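Local coordinates for Alpha/beta hydrolase fold protein (Chitinophaga pinensis, PDB 4PW0), which probably acts as a hydrolase of the alpha/beta hydrolase fold, although its substrate is not known, at residues K176-A179 against T180-R183; F95-L99 against G100-F104. All coordinates share one frame; numbering follows the deposited sequence. Where two conformers were deposited one is given.

Interaction 1 of 2, residues K176-A179 against T180-R183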
loop_
_atom_site.group_PDB
_atom_site.type_symbol
_atom_site.label_atom_id
_atom_site.label_comp_id
_atom_site.label_asym_id
_atom_site.label_seq_id
_atom_site.Cartn_x
_atom_site.Cartn_y
_atom_site.Cartn_z
ATOM N N LYS A 176 11.471 -3.909 -16.617
ATOM C CA LYS A 176 10.195 -3.182 -16.523
ATOM C C LYS A 176 10.376 -1.750 -16.989
ATOM O O LYS A 176 9.402 -1.124 -17.447
ATOM C CB LYS A 176 9.641 -3.289 -15.106
ATOM C CG LYS A 176 9.177 -4.709 -14.776
ATOM C CD LYS A 176 8.676 -5.000 -13.403
ATOM C CE LYS A 176 8.108 -6.441 -13.291
ATOM N NZ LYS A 176 6.860 -6.826 -14.026
ATOM N N GLY A 177 11.591 -1.207 -16.908
ATOM C CA GLY A 177 11.915 0.080 -17.489
ATOM C C GLY A 177 11.877 0.051 -19.013
ATOM O O GLY A 177 11.336 0.975 -19.647
ATOM N N LEU A 178 12.471 -0.976 -19.630
ATOM C CA LEU A 178 12.369 -1.112 -21.081
ATOM C C LEU A 178 10.898 -1.251 -21.478
ATOM O O LEU A 178 10.486 -0.639 -22.492
ATOM C CB LEU A 178 13.171 -2.320 -21.556
ATOM C CG LEU A 178 14.686 -2.279 -21.360
ATOM C CD1 LEU A 178 15.283 -3.517 -22.038
ATOM C CD2 LEU A 178 15.276 -0.992 -21.923
ATOM N N ALA A 179 10.088 -2.000 -20.725
ATOM C CA ALA A 179 8.668 -2.086 -21.039
ATOM C C ALA A 179 7.994 -0.722 -21.010
ATOM O O ALA A 179 7.169 -0.402 -21.872
ATOM C CB ALA A 179 7.951 -3.052 -20.134
ATOM N N THR A 180 8.360 0.118 -20.038
ATOM C CA THR A 180 7.790 1.467 -19.966
ATOM C C THR A 180 8.151 2.301 -21.189
ATOM O O THR A 180 7.290 2.984 -21.756
ATOM C CB THR A 180 8.249 2.178 -18.703
ATOM O OG1 THR A 180 7.968 1.376 -17.544
ATOM C CG2 THR A 180 7.554 3.506 -18.552
ATOM N N LEU A 181 9.404 2.221 -21.624
ATOM C CA LEU A 181 9.812 2.928 -22.850
ATOM C C LEU A 181 8.957 2.530 -24.011
ATOM O O LEU A 181 8.518 3.388 -24.785
ATOM C CB LEU A 181 11.242 2.617 -23.174
ATOM C CG LEU A 181 12.183 3.329 -22.304
ATOM C CD1 LEU A 181 13.602 2.852 -22.613
ATOM C CD2 LEU A 181 12.092 4.864 -22.461
ATOM N N GLY A 182 8.642 1.237 -24.134
ATOM C CA GLY A 182 7.791 0.821 -25.230
ATOM C C GLY A 182 6.378 1.356 -25.081
ATOM O O GLY A 182 5.741 1.727 -26.056
ATOM N N ARG A 183 5.831 1.382 -23.852
ATOM C CA ARG A 183 4.512 1.924 -23.658
ATOM C C ARG A 183 4.484 3.404 -24.078
ATOM O O ARG A 183 3.471 3.836 -24.633
ATOM C CB ARG A 183 4.032 1.746 -22.241
ATOM C CG ARG A 183 3.826 0.283 -21.860
ATOM C CD ARG A 183 2.906 0.014 -20.708
ATOM N NE ARG A 183 3.361 0.711 -19.510
ATOM C CZ ARG A 183 4.347 0.293 -18.714
ATOM N NH1 ARG A 183 5.004 -0.828 -18.971
ATOM N NH2 ARG A 183 4.694 1.063 -17.676
HETATM O O HOH W 1 6.754 -1.593 -16.673
#

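Interaction 2 of 2, residues F95-L99 against G100-F104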
loop_
_atom_site.group_PDB
_atom_site.type_symbol
_atom_site.label_atom_id
_atom_site.label_comp_id
_atom_site.label_asym_id
_atom_site.label_seq_id
_atom_site.Cartn_x
_atom_site.Cartn_y
_atom_site.Cartn_z
ATOM N N PHE A 95 -5.487 27.612 -15.148
ATOM C CA PHE A 95 -5.847 26.680 -16.198
ATOM C C PHE A 95 -7.071 25.871 -15.840
ATOM O O PHE A 95 -8.009 25.775 -16.635
ATOM C CB PHE A 95 -4.646 25.756 -16.518
ATOM C CG PHE A 95 -5.014 24.500 -17.241
ATOM C CD1 PHE A 95 -5.461 24.516 -18.551
ATOM C CD2 PHE A 95 -4.933 23.267 -16.587
ATOM C CE1 PHE A 95 -5.828 23.348 -19.178
ATOM C CE2 PHE A 95 -5.303 22.110 -17.214
ATOM C CZ PHE A 95 -5.775 22.145 -18.513
ATOM N N ILE A 96 -7.072 25.265 -14.657
ATOM C CA ILE A 96 -8.136 24.357 -14.263
ATOM C C ILE A 96 -9.449 25.150 -14.144
ATOM O O ILE A 96 -10.507 24.707 -14.600
ATOM C CB ILE A 96 -7.788 23.701 -12.923
ATOM C CG1 ILE A 96 -6.552 22.796 -13.073
ATOM C CG2 ILE A 96 -8.970 22.928 -12.398
ATOM C CD1 ILE A 96 -5.927 22.433 -11.737
ATOM N N THR A 97 -9.339 26.342 -13.547
ATOM C CA THR A 97 -10.528 27.165 -13.396
ATOM C C THR A 97 -11.045 27.664 -14.761
ATOM O O THR A 97 -12.279 27.729 -14.940
ATOM C CB THR A 97 -10.316 28.290 -12.385
ATOM O OG1 THR A 97 -9.160 29.050 -12.740
ATOM C CG2 THR A 97 -10.158 27.717 -11.009
ATOM N N ALA A 98 -10.157 27.912 -15.729
ATOM C CA ALA A 98 -10.576 28.291 -17.097
ATOM C C ALA A 98 -11.374 27.192 -17.782
ATOM O O ALA A 98 -12.232 27.477 -18.620
ATOM C CB ALA A 98 -9.407 28.715 -17.950
ATOM N N LEU A 99 -11.100 25.928 -17.431
ATOM C CA LEU A 99 -11.895 24.808 -17.948
ATOM C C LEU A 99 -13.278 24.677 -17.280
ATOM O O LEU A 99 -14.092 23.834 -17.672
ATOM C CB LEU A 99 -11.148 23.484 -17.781
ATOM C CG LEU A 99 -9.898 23.257 -18.613
ATOM C CD1 LEU A 99 -9.347 21.895 -18.217
ATOM C CD2 LEU A 99 -10.208 23.304 -20.097
ATOM N N GLY A 100 -13.510 25.440 -16.233
ATOM C CA GLY A 100 -14.777 25.398 -15.496
ATOM C C GLY A 100 -14.828 24.332 -14.399
ATOM O O GLY A 100 -15.915 23.992 -13.898
ATOM N N ILE A 101 -13.647 23.799 -14.032
ATOM C CA ILE A 101 -13.594 22.720 -13.051
ATOM C C ILE A 101 -13.333 23.339 -11.689
ATOM O O ILE A 101 -12.329 24.014 -11.498
ATOM C CB ILE A 101 -12.550 21.660 -13.437
ATOM C CG1 ILE A 101 -12.881 21.072 -14.811
ATOM C CG2 ILE A 101 -12.436 20.604 -12.346
ATOM C CD1 ILE A 101 -11.773 20.259 -15.440
ATOM N N ARG A 102 -14.271 23.131 -10.758
ATOM C CA ARG A 102 -14.302 23.744 -9.428
ATOM C C ARG A 102 -13.938 22.816 -8.289
ATOM O O ARG A 102 -13.681 23.268 -7.184
ATOM C CB ARG A 102 -15.741 24.251 -9.126
ATOM C CG ARG A 102 -16.317 25.246 -10.129
ATOM C CD ARG A 102 -15.295 26.312 -10.526
ATOM N NE ARG A 102 -15.386 27.550 -9.737
ATOM C CZ ARG A 102 -14.389 28.129 -9.048
ATOM N NH1 ARG A 102 -13.160 27.581 -8.970
ATOM N NH2 ARG A 102 -14.629 29.268 -8.395
ATOM N N TYR A 103 -14.008 21.510 -8.555
ATOM C CA TYR A 103 -13.827 20.495 -7.507
ATOM C C TYR A 103 -13.303 19.258 -8.211
ATOM O O TYR A 103 -13.880 18.785 -9.209
ATOM C CB TYR A 103 -15.153 20.203 -6.839
ATOM C CG TYR A 103 -15.079 19.371 -5.563
ATOM C CD1 TYR A 103 -14.280 19.773 -4.484
ATOM C CD2 TYR A 103 -15.815 18.193 -5.442
ATOM C CE1 TYR A 103 -14.236 19.035 -3.313
ATOM C CE2 TYR A 103 -15.783 17.457 -4.282
ATOM C CZ TYR A 103 -15.000 17.873 -3.234
ATOM O OH TYR A 103 -15.013 17.112 -2.094
ATOM N N PHE A 104 -12.177 18.732 -7.716
ATOM C CA PHE A 104 -11.503 17.702 -8.491
ATOM C C PHE A 104 -10.553 16.927 -7.588
ATOM O O PHE A 104 -10.198 17.383 -6.524
ATOM C CB PHE A 104 -10.733 18.347 -9.670
ATOM C CG PHE A 104 -9.864 19.513 -9.275
ATOM C CD1 PHE A 104 -10.378 20.805 -9.254
ATOM C CD2 PHE A 104 -8.535 19.347 -8.919
ATOM C CE1 PHE A 104 -9.602 21.891 -8.905
ATOM C CE2 PHE A 104 -7.753 20.422 -8.579
ATOM C CZ PHE A 104 -8.285 21.713 -8.574
#

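Interaction 1 of 2, residues K176-A179 against T180-R183
The carbonyl oxygen of Lys176 is gripped twice by Thr180, a worked example of a helical threonine bonding back one turn. The helical i to i+4 bond comes from Thr180 N, and the hydroxyl adds a second at 2.9 Å from Thr180 OG1 to Lys176 O; the two donors approach from opposite faces of the carbonyl plane. With OG1 anti to its own carbonyl carbon (chi1 -53°), the hydroxyl folds back along the helix. A water adds a third donor, lying 2.8 Å from Lys176 O, and accepts from Arg183 NH1 at the edge of the guanidinium, in its plane. The arginine chain bends at chi3 (-57°), one face of that group turned to Thr180 CA, which sits toward its rim. A weak bond of 3.3 Å joins Arg183 NH2 to Thr180 OG1. The stronger tie of Arg183 NH2 is the salt bridge to Asp53 OD2, and it also bonds Tyr266 O. Packing is modest: Arg183 NH1 lies 3.9 Å from Ala179 CB, and Leu178 CD2 meets Leu181 CD1 at 4.2 Å. Within helix 171-184, Thr180 and Leu181 rest on Phe162 of helix 158-166, whereas Arg183 reaches Pro54 and Leu55 of helix 54-61.

Interaction 2 of 2, residues F95-L99 against G100-F104
Ile96 lays its CG2 methyl over the ring of Phe104, 4.2 Å from the centroid and 30° off the ring normal, an off-centre CH-pi contact in which the two side chains cross at about a right angle. The methyl comes nearest to Phe104 CE1, while the other branch of the isoleucine brings Ile96 CD1 to 4.0 Å from Phe104 CZ. Phe104 reaches this place with its CG set between backbone N and carbonyl carbon (chi1 49°). The same CG2 of Ile96 also packs on Ile101 CB at 3.9 Å, so one methyl serves two partners. Between these residues the chain leaves the helix through a Schellman motif: Gly100, with positive phi (87°), sends its N to Thr97 O at 2.9 Å, from well above the carbonyl plane, and a weak bond of 3.3 Å runs from Ile101 N to Ile96 O. Across the turn, Leu99 and Ile101 lie side by side and point the same way, Ile101 CD1 resting 4.0 Å from Leu99 CB. Ile101 O is buried here without a polar partner. Toward the outside, in the conformers given, Arg102 doubles back through bends at chi2 and chi3, bringing its NH1 to 3.6 Å from Thr97 CG2, but both side chains have a second conformer and this contact is tentative; in the same conformer the hydroxyl of Thr97 bonds back to the carbonyls of Leu93 and Glu94. Ile40 of strand 39-42 touches both Ile96 and Phe104, and Phe104 starts strand 104-109 with backbone bonds to Met126 and Arg128.

In the fold
Interactions 1 and 2 lie on opposite sides of the chain's centre, their own centres 33 Å apart and their nearest atoms about 21 Å apart, so neither touches the other. Both are short-range, yet they illustrate different tasks: 176-183 continues a helix, whereas 95-104 ends one and leads into a central strand. That strand, 104-109, runs on to a probable nucleophile elbow with Ser110, which has triad-like geometry with His262 and Asp234. Interaction 2 therefore lies at the far end of the strand from the likely active site. Interaction 1 is linked through Arg183 to Tyr266, four residues beyond His262 in sequence.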